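Local atomic coordinates of putative conjugative transposon recombinase (Clostridium difficile, PDB entry 3G13), a protein that probably binds DNA and exchanges its strands as a serine-recombinase-family enzyme of a conjugative transposon, the present chain being its N-terminal resolvase domain. Residues R5-A10 and E41-D46; D46-E51 and R61-R66; I76-T81 and A107-D112. All coordinates share one frame; numbering follows the deposited sequence.

Contact 1 of 3, residues R5-A10 and E41-D46; sequences RLRVAA and EWVLAD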
loop_
_atom_site.group_PDB
_atom_site.type_symbol
_atom_site.label_atom_id
_atom_site.label_comp_id
_atom_site.label_asym_id
_atom_site.label_seq_id
_atom_site.Cartn_x
_atom_site.Cartn_y
_atom_site.Cartn_z
ATOM N N ARG A 5 -11.262 19.128 26.138
ATOM C CA ARG A 5 -11.225 17.704 25.843
ATOM C C ARG A 5 -11.042 17.374 24.365
ATOM O O ARG A 5 -11.501 18.093 23.479
ATOM C CB ARG A 5 -12.443 16.999 26.445
ATOM C CG ARG A 5 -12.447 17.047 27.986
ATOM C CD ARG A 5 -13.668 16.336 28.563
ATOM N NE ARG A 5 -14.879 17.110 28.285
ATOM C CZ ARG A 5 -16.125 16.661 28.423
ATOM N NH1 ARG A 5 -16.354 15.409 28.822
ATOM N NH2 ARG A 5 -17.145 17.468 28.127
ATOM N N LEU A 6 -10.362 16.264 24.108
ATOM C CA LEU A 6 -10.238 15.789 22.752
ATOM C C LEU A 6 -11.602 15.293 22.286
ATOM O O LEU A 6 -12.232 14.492 22.966
ATOM C CB LEU A 6 -9.174 14.686 22.664
ATOM C CG LEU A 6 -8.816 14.183 21.257
ATOM C CD1 LEU A 6 -7.829 15.135 20.554
ATOM C CD2 LEU A 6 -8.228 12.732 21.295
ATOM N N ARG A 7 -12.046 15.772 21.111
ATOM C CA ARG A 7 -13.352 15.400 20.548
ATOM C C ARG A 7 -13.193 14.148 19.684
ATOM O O ARG A 7 -12.509 14.146 18.652
ATOM C CB ARG A 7 -14.002 16.568 19.775
ATOM C CG ARG A 7 -14.392 17.793 20.698
ATOM C CD ARG A 7 -15.409 18.741 20.039
ATOM N NE ARG A 7 -16.708 18.094 19.739
ATOM C CZ ARG A 7 -17.719 17.913 20.598
ATOM N NH1 ARG A 7 -17.664 18.328 21.858
ATOM N NH2 ARG A 7 -18.815 17.308 20.182
ATOM N N VAL A 8 -13.800 13.073 20.150
ATOM C CA VAL A 8 -13.575 11.763 19.549
ATOM C C VAL A 8 -14.835 11.259 18.871
ATOM O O VAL A 8 -15.901 11.211 19.479
ATOM C CB VAL A 8 -13.034 10.745 20.583
ATOM C CG1 VAL A 8 -12.709 9.391 19.912
ATOM C CG2 VAL A 8 -11.770 11.319 21.276
ATOM N N ALA A 9 -14.713 10.879 17.608
ATOM C CA ALA A 9 -15.820 10.206 16.905
ATOM C C ALA A 9 -15.486 8.742 16.585
ATOM O O ALA A 9 -14.318 8.312 16.713
ATOM C CB ALA A 9 -16.130 10.970 15.603
ATOM N N ALA A 10 -16.492 7.982 16.137
ATOM C CA ALA A 10 -16.263 6.641 15.573
ATOM C C ALA A 10 -16.987 6.559 14.267
ATOM O O ALA A 10 -18.099 7.073 14.155
ATOM C CB ALA A 10 -16.751 5.527 16.513
ATOM N N GLU A 41 -10.070 12.397 29.379
ATOM C CA GLU A 41 -9.504 13.492 28.550
ATOM C C GLU A 41 -10.254 13.645 27.214
ATOM O O GLU A 41 -9.990 14.568 26.428
ATOM C CB GLU A 41 -8.030 13.226 28.249
ATOM C CG GLU A 41 -7.161 12.967 29.500
ATOM C CD GLU A 41 -5.685 12.932 29.105
ATOM O OE1 GLU A 41 -5.122 11.851 28.910
ATOM O OE2 GLU A 41 -5.106 14.016 28.954
ATOM N N TRP A 42 -11.150 12.699 26.938
ATOM C CA TRP A 42 -11.896 12.657 25.688
ATOM C C TRP A 42 -13.362 12.976 25.924
ATOM O O TRP A 42 -13.890 12.767 27.023
ATOM C CB TRP A 42 -11.860 11.240 25.098
ATOM C CG TRP A 42 -10.488 10.740 24.687
ATOM C CD1 TRP A 42 -9.311 11.446 24.637
ATOM C CD2 TRP A 42 -10.187 9.423 24.236
ATOM N NE1 TRP A 42 -8.286 10.632 24.195
ATOM C CE2 TRP A 42 -8.793 9.385 23.945
ATOM C CE3 TRP A 42 -10.948 8.268 24.069
ATOM C CZ2 TRP A 42 -8.150 8.221 23.479
ATOM C CZ3 TRP A 42 -10.309 7.090 23.628
ATOM C CH2 TRP A 42 -8.917 7.094 23.335
ATOM N N VAL A 43 -14.007 13.450 24.875
ATOM C CA VAL A 43 -15.459 13.645 24.857
ATOM C C VAL A 43 -15.950 13.088 23.533
ATOM O O VAL A 43 -15.337 13.331 22.497
ATOM C CB VAL A 43 -15.889 15.150 25.119
ATOM C CG1 VAL A 43 -15.298 16.119 24.070
ATOM C CG2 VAL A 43 -17.429 15.289 25.193
ATOM N N LEU A 44 -17.030 12.303 23.588
ATOM C CA LEU A 44 -17.672 11.743 22.399
ATOM C C LEU A 44 -18.302 12.861 21.567
ATOM O O LEU A 44 -19.128 13.641 22.085
ATOM C CB LEU A 44 -18.726 10.691 22.793
ATOM C CG LEU A 44 -19.622 10.032 21.714
ATOM C CD1 LEU A 44 -18.820 9.245 20.693
ATOM C CD2 LEU A 44 -20.683 9.157 22.398
ATOM N N ALA A 45 -17.860 12.965 20.307
ATOM C CA ALA A 45 -18.463 13.870 19.325
ATOM C C ALA A 45 -19.730 13.176 18.833
ATOM O O ALA A 45 -20.834 13.613 19.158
ATOM C CB ALA A 45 -17.489 14.169 18.175
ATOM N N ASP A 46 -19.578 12.047 18.128
ATOM C CA ASP A 46 -20.723 11.336 17.628
ATOM C C ASP A 46 -20.290 9.977 17.115
ATOM O O ASP A 46 -19.087 9.662 17.015
ATOM C CB ASP A 46 -21.474 12.182 16.550
ATOM C CG ASP A 46 -22.956 11.788 16.401
ATOM O OD1 ASP A 46 -23.435 10.857 17.104
ATOM O OD2 ASP A 46 -23.608 12.354 15.506
HETATM O O HOH W 1 -20.483 16.372 22.082
#
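Val-8 sets one methyl, CG2, over a face of the Trp-42 indole, a CH-pi contact 4.0 Å from the centroid of the five-membered ring and 25° off its normal. Leu-6 runs beside the same indole and points the same way, CD2 lying 3.6 Å from Trp-42 NE1. On this face of the sheet helix 25-37 adds its own side chains, Ile-36 against Val-8 and Met-35 against Trp-42. Through the middle, two parallel strands are joined by five backbone bonds; Val-8 is gripped at both ends, N giving to Val-43 O at 2.8 Å (171°) and O taking Ala-45 N from above the carbonyl plane. The other face carries Val-43 with Arg-5 and Arg-7 laid against it. Val-43 CB sits 3.6 Å from Arg-5 CZ, over the centre of the guanidinium, whose chain bends at chi3 (-70°) to cross the valine at about a right angle. Arg-7 runs alongside, its CG 3.9 Å from Val-43 CG1; NE bonds to Glu-75 O, while NH2 reaches a water that donates in turn to Leu-44 O. This first beta-alpha-beta unit thus pairs an apolar, helix-facing side with one where arginines pack on a valine.

Contact 2 of 3, residues D46-E51 and R61-R66; sequences DIYADE and REDFQR
Asp-50 binds the first turn of helix 62-72 with both carboxylate oxygens. With CG anti to the carbonyl carbon, it presents syn lone pairs to consecutive amides: OD1 takes Asp-63 N at 2.9 Å and OD2 takes Phe-64 N at 3.0 Å. Two N-H groups of the first helical turn are thus satisfied by a strand residue, and the helix end would be expected to favour the charged form; Tyr-11 OH is also bonded to OD2. Tyr-48 lays its ring against Arg-66, CE1 3.3 Å above the centre of the guanidinium with the planes 30° apart, and its hydroxyl goes on to Asp-70. A bend at chi3 turns Arg-66 NE and NH2 side-on to Asp-63, one nitrogen to each oxygen. NH1 meets Asp-46 OD2 at 2.9 Å on the anti lone pair, almost straight at 172°. Asp-63 OD1 also accepts Ala-49 N at 2.9 Å, so the strand backbone and the arginine share one oxygen. The two short segments run at 153°, nearly antiparallel. Here an Asp-Arg-Asp salt-bridge network and a carboxylate-bound helix N-terminus fasten helix 62-72 to the edge strand of the resolvase-type alpha/beta domain.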
loop_
_atom_site.group_PDB
_atom_site.type_symbol
_atom_site.label_atom_id
_atom_site.label_comp_id
_atom_site.label_asym_id
_atom_site.label_seq_id
_atom_site.Cartn_x
_atom_site.Cartn_y
_atom_site.Cartn_z
ATOM N N ASP A 46 -19.578 12.047 18.128
ATOM C CA ASP A 46 -20.723 11.336 17.628
ATOM C C ASP A 46 -20.290 9.977 17.115
ATOM O O ASP A 46 -19.087 9.662 17.015
ATOM C CB ASP A 46 -21.474 12.182 16.550
ATOM C CG ASP A 46 -22.956 11.788 16.401
ATOM O OD1 ASP A 46 -23.435 10.857 17.104
ATOM O OD2 ASP A 46 -23.608 12.354 15.506
ATOM N N ILE A 47 -21.276 9.147 16.853
ATOM C CA ILE A 47 -21.062 7.869 16.231
ATOM C C ILE A 47 -21.743 7.920 14.856
ATOM O O ILE A 47 -22.913 8.295 14.740
ATOM C CB ILE A 47 -21.530 6.716 17.134
ATOM C CG1 ILE A 47 -20.655 6.700 18.413
ATOM C CG2 ILE A 47 -21.506 5.344 16.355
ATOM C CD1 ILE A 47 -21.081 5.766 19.470
ATOM N N TYR A 48 -20.958 7.611 13.832
ATOM C CA TYR A 48 -21.380 7.706 12.444
ATOM C C TYR A 48 -21.382 6.303 11.894
ATOM O O TYR A 48 -20.490 5.519 12.198
ATOM C CB TYR A 48 -20.425 8.585 11.668
ATOM C CG TYR A 48 -20.302 9.997 12.201
ATOM C CD1 TYR A 48 -21.034 11.045 11.626
ATOM C CD2 TYR A 48 -19.447 10.293 13.270
ATOM C CE1 TYR A 48 -20.925 12.350 12.092
ATOM C CE2 TYR A 48 -19.335 11.612 13.771
ATOM C CZ TYR A 48 -20.082 12.631 13.175
ATOM O OH TYR A 48 -19.984 13.932 13.629
ATOM N N ALA A 49 -22.387 5.972 11.080
ATOM C CA ALA A 49 -22.578 4.600 10.648
ATOM C C ALA A 49 -23.358 4.503 9.339
ATOM O O ALA A 49 -24.414 5.135 9.179
ATOM C CB ALA A 49 -23.271 3.800 11.724
ATOM N N ASP A 50 -22.815 3.731 8.400
ATOM C CA ASP A 50 -23.543 3.363 7.185
ATOM C C ASP A 50 -23.642 1.872 7.088
ATOM O O ASP A 50 -22.731 1.155 7.506
ATOM C CB ASP A 50 -22.860 3.884 5.921
ATOM C CG ASP A 50 -22.824 5.384 5.855
ATOM O OD1 ASP A 50 -23.883 6.038 5.750
ATOM O OD2 ASP A 50 -21.708 5.921 5.888
ATOM N N GLU A 51 -24.764 1.408 6.547
ATOM C CA GLU A 51 -24.964 -0.013 6.296
ATOM C C GLU A 51 -24.098 -0.442 5.111
ATOM O O GLU A 51 -23.972 0.313 4.152
ATOM C CB GLU A 51 -26.440 -0.307 6.025
ATOM C CG GLU A 51 -26.756 -1.782 6.035
ATOM C CD GLU A 51 -28.244 -2.059 6.127
ATOM O OE1 GLU A 51 -28.931 -1.360 6.917
ATOM O OE2 GLU A 51 -28.716 -2.984 5.417
ATOM N N ARG A 61 -20.870 6.319 2.138
ATOM C CA ARG A 61 -21.995 7.127 1.702
ATOM C C ARG A 61 -22.406 8.127 2.778
ATOM O O ARG A 61 -21.565 8.891 3.243
ATOM C CB ARG A 61 -23.150 6.282 1.097
ATOM C CG ARG A 61 -23.951 6.931 -0.060
ATOM C CD ARG A 61 -23.073 7.533 -1.177
ATOM N NE ARG A 61 -22.929 6.776 -2.447
ATOM C CZ ARG A 61 -23.119 5.461 -2.650
ATOM N NH1 ARG A 61 -23.493 4.645 -1.667
ATOM N NH2 ARG A 61 -22.934 4.952 -3.873
ATOM N N GLU A 62 -23.679 8.160 3.138
ATOM C CA GLU A 62 -24.248 9.392 3.674
ATOM C C GLU A 62 -23.710 9.813 5.050
ATOM O O GLU A 62 -23.372 10.987 5.244
ATOM C CB GLU A 62 -25.782 9.337 3.654
ATOM C CG GLU A 62 -26.322 9.100 2.253
ATOM C CD GLU A 62 -27.658 9.780 2.002
ATOM O OE1 GLU A 62 -28.261 10.313 2.981
ATOM O OE2 GLU A 62 -28.091 9.781 0.810
ATOM N N ASP A 63 -23.618 8.871 5.993
ATOM C CA ASP A 63 -23.116 9.228 7.326
ATOM C C ASP A 63 -21.592 9.455 7.341
ATOM O O ASP A 63 -21.102 10.296 8.084
ATOM C CB ASP A 63 -23.518 8.199 8.364
ATOM C CG ASP A 63 -24.216 8.825 9.570
ATOM O OD1 ASP A 63 -24.062 8.298 10.679
ATOM O OD2 ASP A 63 -24.933 9.834 9.404
ATOM N N PHE A 64 -20.860 8.726 6.497
ATOM C CA PHE A 64 -19.443 9.032 6.284
ATOM C C PHE A 64 -19.297 10.485 5.854
ATOM O O PHE A 64 -18.457 11.221 6.373
ATOM C CB PHE A 64 -18.808 8.130 5.215
ATOM C CG PHE A 64 -17.315 8.347 5.073
ATOM C CD1 PHE A 64 -16.425 7.676 5.922
ATOM C CD2 PHE A 64 -16.812 9.247 4.131
ATOM C CE1 PHE A 64 -15.050 7.867 5.826
ATOM C CE2 PHE A 64 -15.426 9.461 4.020
ATOM C CZ PHE A 64 -14.541 8.769 4.867
ATOM N N GLN A 65 -20.125 10.911 4.896
ATOM C CA GLN A 65 -20.053 12.294 4.422
ATOM C C GLN A 65 -20.449 13.298 5.496
ATOM O O GLN A 65 -19.880 14.382 5.553
ATOM C CB GLN A 65 -20.890 12.508 3.150
ATOM C CG GLN A 65 -20.295 11.877 1.902
ATOM C CD GLN A 65 -18.875 12.370 1.597
ATOM O OE1 GLN A 65 -18.622 13.582 1.551
ATOM N NE2 GLN A 65 -17.943 11.424 1.397
ATOM N N ARG A 66 -21.434 12.950 6.329
ATOM C CA ARG A 66 -21.820 13.830 7.452
ATOM C C ARG A 66 -20.610 13.967 8.389
ATOM O O ARG A 66 -20.275 15.060 8.799
ATOM C CB ARG A 66 -23.051 13.281 8.180
ATOM C CG ARG A 66 -23.546 14.104 9.373
ATOM C CD ARG A 66 -24.789 13.480 9.997
ATOM N NE ARG A 66 -24.566 12.182 10.659
ATOM C CZ ARG A 66 -24.311 12.009 11.955
ATOM N NH1 ARG A 66 -24.217 13.042 12.788
ATOM N NH2 ARG A 66 -24.147 10.781 12.429
#

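Contact 3 of 3, residues I76-T81 and A107-D112; sequences IDMVFT and AVYFED. Unlike the reference sequence in segment 76-81: Phe-80 (reference Ile).
Phe-80 overlaps Tyr-109 along the base of its side chain, CD2 resting 3.7 Å from the tyrosine CB and CE2 close to CD2 of the ring. The two side chains run alongside each other and point the same way, the ring planes 62° apart in an oblique pair. Both rise from neighbouring parallel strands of the central sheet in the resolvase-type alpha/beta domain, strands 78-81 and 107-110, with helices 84-87 and 91-102 carrying the chain from one to the next. On the same face Met-78, a selenomethionine, keeps CG anti to the backbone N (chi1 -176°) and bends at chi3, so that CE comes down onto Ala-107 CB at 3.3 Å, tighter than normal carbon packing. The same methyl lies near the plane of the Tyr-109 ring, at its edge. Phe-80 also reaches Val-8 of strand 6-14.

The opposite face belongs to Val-79, Val-108, Thr-81 and Phe-110. Thr-81 puts CG2 in the crowded position between its N and carbonyl carbon, 3.5 Å from Phe-110 CD1; OG1, anti to the backbone N (chi1 -162°), goes instead to Tyr-11 O. Val-108 CG1 covers one face of the Phe-110 ring, toward its rim, and Phe-87 meets that phenylalanine edge-to-face.

Five main-chain bonds in parallel register tie the strands from Ala-107 N to Glu-111 N. Tyr-109 uses both its groups, N giving to Val-79 O at 2.8 Å and O receiving Thr-81 N from above the carbonyl plane. Glu-111 lays its extended side chain against the end of strand 78-81, CG 3.4 Å from Thr-81 O, and its OE1 is hydrogen-bonded to Tyr-32 OH. The last bond across runs from Glu-111 N to Thr-81 O, 2.9 Å, nearly along the C=O axis.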
loop_
_atom_site.group_PDB
_atom_site.type_symbol
_atom_site.label_atom_id
_atom_site.label_comp_id
_atom_site.label_asym_id
_atom_site.label_seq_id
_atom_site.Cartn_x
_atom_site.Cartn_y
_atom_site.Cartn_z
ATOM N N ILE A 76 -14.492 17.458 15.419
ATOM C CA ILE A 76 -13.859 16.146 15.666
ATOM C C ILE A 76 -12.342 16.279 15.596
ATOM O O ILE A 76 -11.829 16.884 14.640
ATOM C CB ILE A 76 -14.342 15.089 14.631
ATOM C CG1 ILE A 76 -15.867 14.865 14.738
ATOM C CG2 ILE A 76 -13.562 13.742 14.762
ATOM C CD1 ILE A 76 -16.470 14.078 13.585
ATOM N N ASP A 77 -11.638 15.725 16.589
ATOM C CA ASP A 77 -10.158 15.763 16.628
ATOM C C ASP A 77 -9.544 14.428 16.245
ATOM O O ASP A 77 -8.419 14.373 15.747
ATOM C CB ASP A 77 -9.624 16.175 18.015
ATOM C CG ASP A 77 -10.071 17.571 18.442
ATOM O OD1 ASP A 77 -9.880 18.551 17.656
ATOM O OD2 ASP A 77 -10.592 17.685 19.576
HETATM N N MSE A 78 -10.287 13.359 16.496
HETATM C CA MSE A 78 -9.854 12.003 16.212
HETATM C C MSE A 78 -11.064 11.103 15.914
HETATM O O MSE A 78 -12.076 11.112 16.634
HETATM C CB MSE A 78 -8.964 11.434 17.347
HETATM C CG MSE A 78 -8.397 10.037 17.032
HETATM SE SE MSE A 78 -7.021 9.389 18.257
HETATM C CE MSE A 78 -5.619 9.202 16.950
ATOM N N VAL A 79 -10.945 10.356 14.829
ATOM C CA VAL A 79 -11.937 9.344 14.431
ATOM C C VAL A 79 -11.433 7.926 14.563
ATOM O O VAL A 79 -10.435 7.558 13.948
ATOM C CB VAL A 79 -12.339 9.515 12.925
ATOM C CG1 VAL A 79 -13.513 8.559 12.573
ATOM C CG2 VAL A 79 -12.728 10.936 12.651
ATOM N N PHE A 80 -12.143 7.101 15.331
ATOM C CA PHE A 80 -11.877 5.672 15.373
ATOM C C PHE A 80 -12.586 4.984 14.219
ATOM O O PHE A 80 -13.736 5.314 13.879
ATOM C CB PHE A 80 -12.362 5.035 16.687
ATOM C CG PHE A 80 -11.429 5.248 17.849
ATOM C CD1 PHE A 80 -11.743 6.174 18.840
ATOM C CD2 PHE A 80 -10.226 4.540 17.939
ATOM C CE1 PHE A 80 -10.876 6.380 19.951
ATOM C CE2 PHE A 80 -9.340 4.738 19.033
ATOM C CZ PHE A 80 -9.667 5.665 20.039
ATOM N N THR A 81 -11.914 4.003 13.630
ATOM C CA THR A 81 -12.597 3.102 12.721
ATOM C C THR A 81 -11.914 1.738 12.741
ATOM O O THR A 81 -10.708 1.655 12.967
ATOM C CB THR A 81 -12.764 3.736 11.298
ATOM O OG1 THR A 81 -13.767 3.015 10.598
ATOM C CG2 THR A 81 -11.455 3.741 10.495
ATOM N N ALA A 107 -6.808 13.206 13.386
ATOM C CA ALA A 107 -6.261 11.881 13.305
ATOM C C ALA A 107 -7.360 10.866 13.016
ATOM O O ALA A 107 -8.491 10.998 13.488
ATOM C CB ALA A 107 -5.605 11.550 14.672
ATOM N N VAL A 108 -7.014 9.842 12.255
ATOM C CA VAL A 108 -7.812 8.639 12.218
ATOM C C VAL A 108 -7.049 7.561 12.971
ATOM O O VAL A 108 -5.815 7.462 12.866
ATOM C CB VAL A 108 -8.111 8.171 10.756
ATOM C CG1 VAL A 108 -8.918 6.824 10.753
ATOM C CG2 VAL A 108 -8.827 9.251 10.025
ATOM N N TYR A 109 -7.770 6.806 13.798
ATOM C CA TYR A 109 -7.167 5.652 14.429
ATOM C C TYR A 109 -7.806 4.379 13.862
ATOM O O TYR A 109 -8.972 4.094 14.143
ATOM C CB TYR A 109 -7.238 5.678 15.991
ATOM C CG TYR A 109 -6.313 4.600 16.547
ATOM C CD1 TYR A 109 -4.995 4.899 16.848
ATOM C CD2 TYR A 109 -6.743 3.285 16.713
ATOM C CE1 TYR A 109 -4.124 3.934 17.286
ATOM C CE2 TYR A 109 -5.864 2.283 17.147
ATOM C CZ TYR A 109 -4.562 2.624 17.434
ATOM O OH TYR A 109 -3.670 1.674 17.869
ATOM N N PHE A 110 -7.008 3.636 13.078
ATOM C CA PHE A 110 -7.377 2.358 12.504
ATOM C C PHE A 110 -7.115 1.290 13.553
ATOM O O PHE A 110 -5.969 0.999 13.872
ATOM C CB PHE A 110 -6.532 2.098 11.228
ATOM C CG PHE A 110 -6.863 3.021 10.100
ATOM C CD1 PHE A 110 -8.142 3.004 9.508
ATOM C CD2 PHE A 110 -5.919 3.932 9.627
ATOM C CE1 PHE A 110 -8.448 3.872 8.460
ATOM C CE2 PHE A 110 -6.222 4.774 8.575
ATOM C CZ PHE A 110 -7.469 4.750 7.981
ATOM N N GLU A 111 -8.183 0.733 14.116
ATOM C CA GLU A 111 -8.061 -0.135 15.271
ATOM C C GLU A 111 -7.353 -1.461 14.948
ATOM O O GLU A 111 -6.462 -1.880 15.698
ATOM C CB GLU A 111 -9.432 -0.389 15.943
ATOM C CG GLU A 111 -10.209 0.905 16.279
ATOM C CD GLU A 111 -11.704 0.671 16.335
ATOM O OE1 GLU A 111 -12.464 1.459 15.752
ATOM O OE2 GLU A 111 -12.120 -0.310 16.964
ATOM N N ASP A 112 -7.740 -2.124 13.864
ATOM C CA ASP A 112 -7.155 -3.459 13.537
ATOM C C ASP A 112 -5.651 -3.356 13.205
ATOM O O ASP A 112 -4.829 -4.141 13.696
ATOM C CB ASP A 112 -7.884 -4.100 12.335
ATOM C CG ASP A 112 -9.276 -4.701 12.705
ATOM O OD1 ASP A 112 -9.657 -4.745 13.908
ATOM O OD2 ASP A 112 -9.984 -5.097 11.758
#

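Overall arrangement
All three contacts meet on one sheet, ordered 42-51, 6-14, 78-81, 107-110, 115-116. Strand 6-14, one half of contact 1, is flanked by strand 42-51 and by strand 78-81 of contact 3. The centres of contacts 1 and 3 are about 10 Å apart, and the backbone bonds them directly: Arg-7 O to Asp-77 N is 2.7 Å and Ala-9 N to Met-78 O 2.8 Å. Contact 2 continues contact 1 along strand 42-51, the two sharing Asp-46, with Ala-10 O 2.9 Å from Tyr-48 N; their centres are about 16 Å apart. Contacts 2 and 3, about 14 Å between centres, touch where Tyr-48 OH packs on Ile-76 CD1 at 3.5 Å.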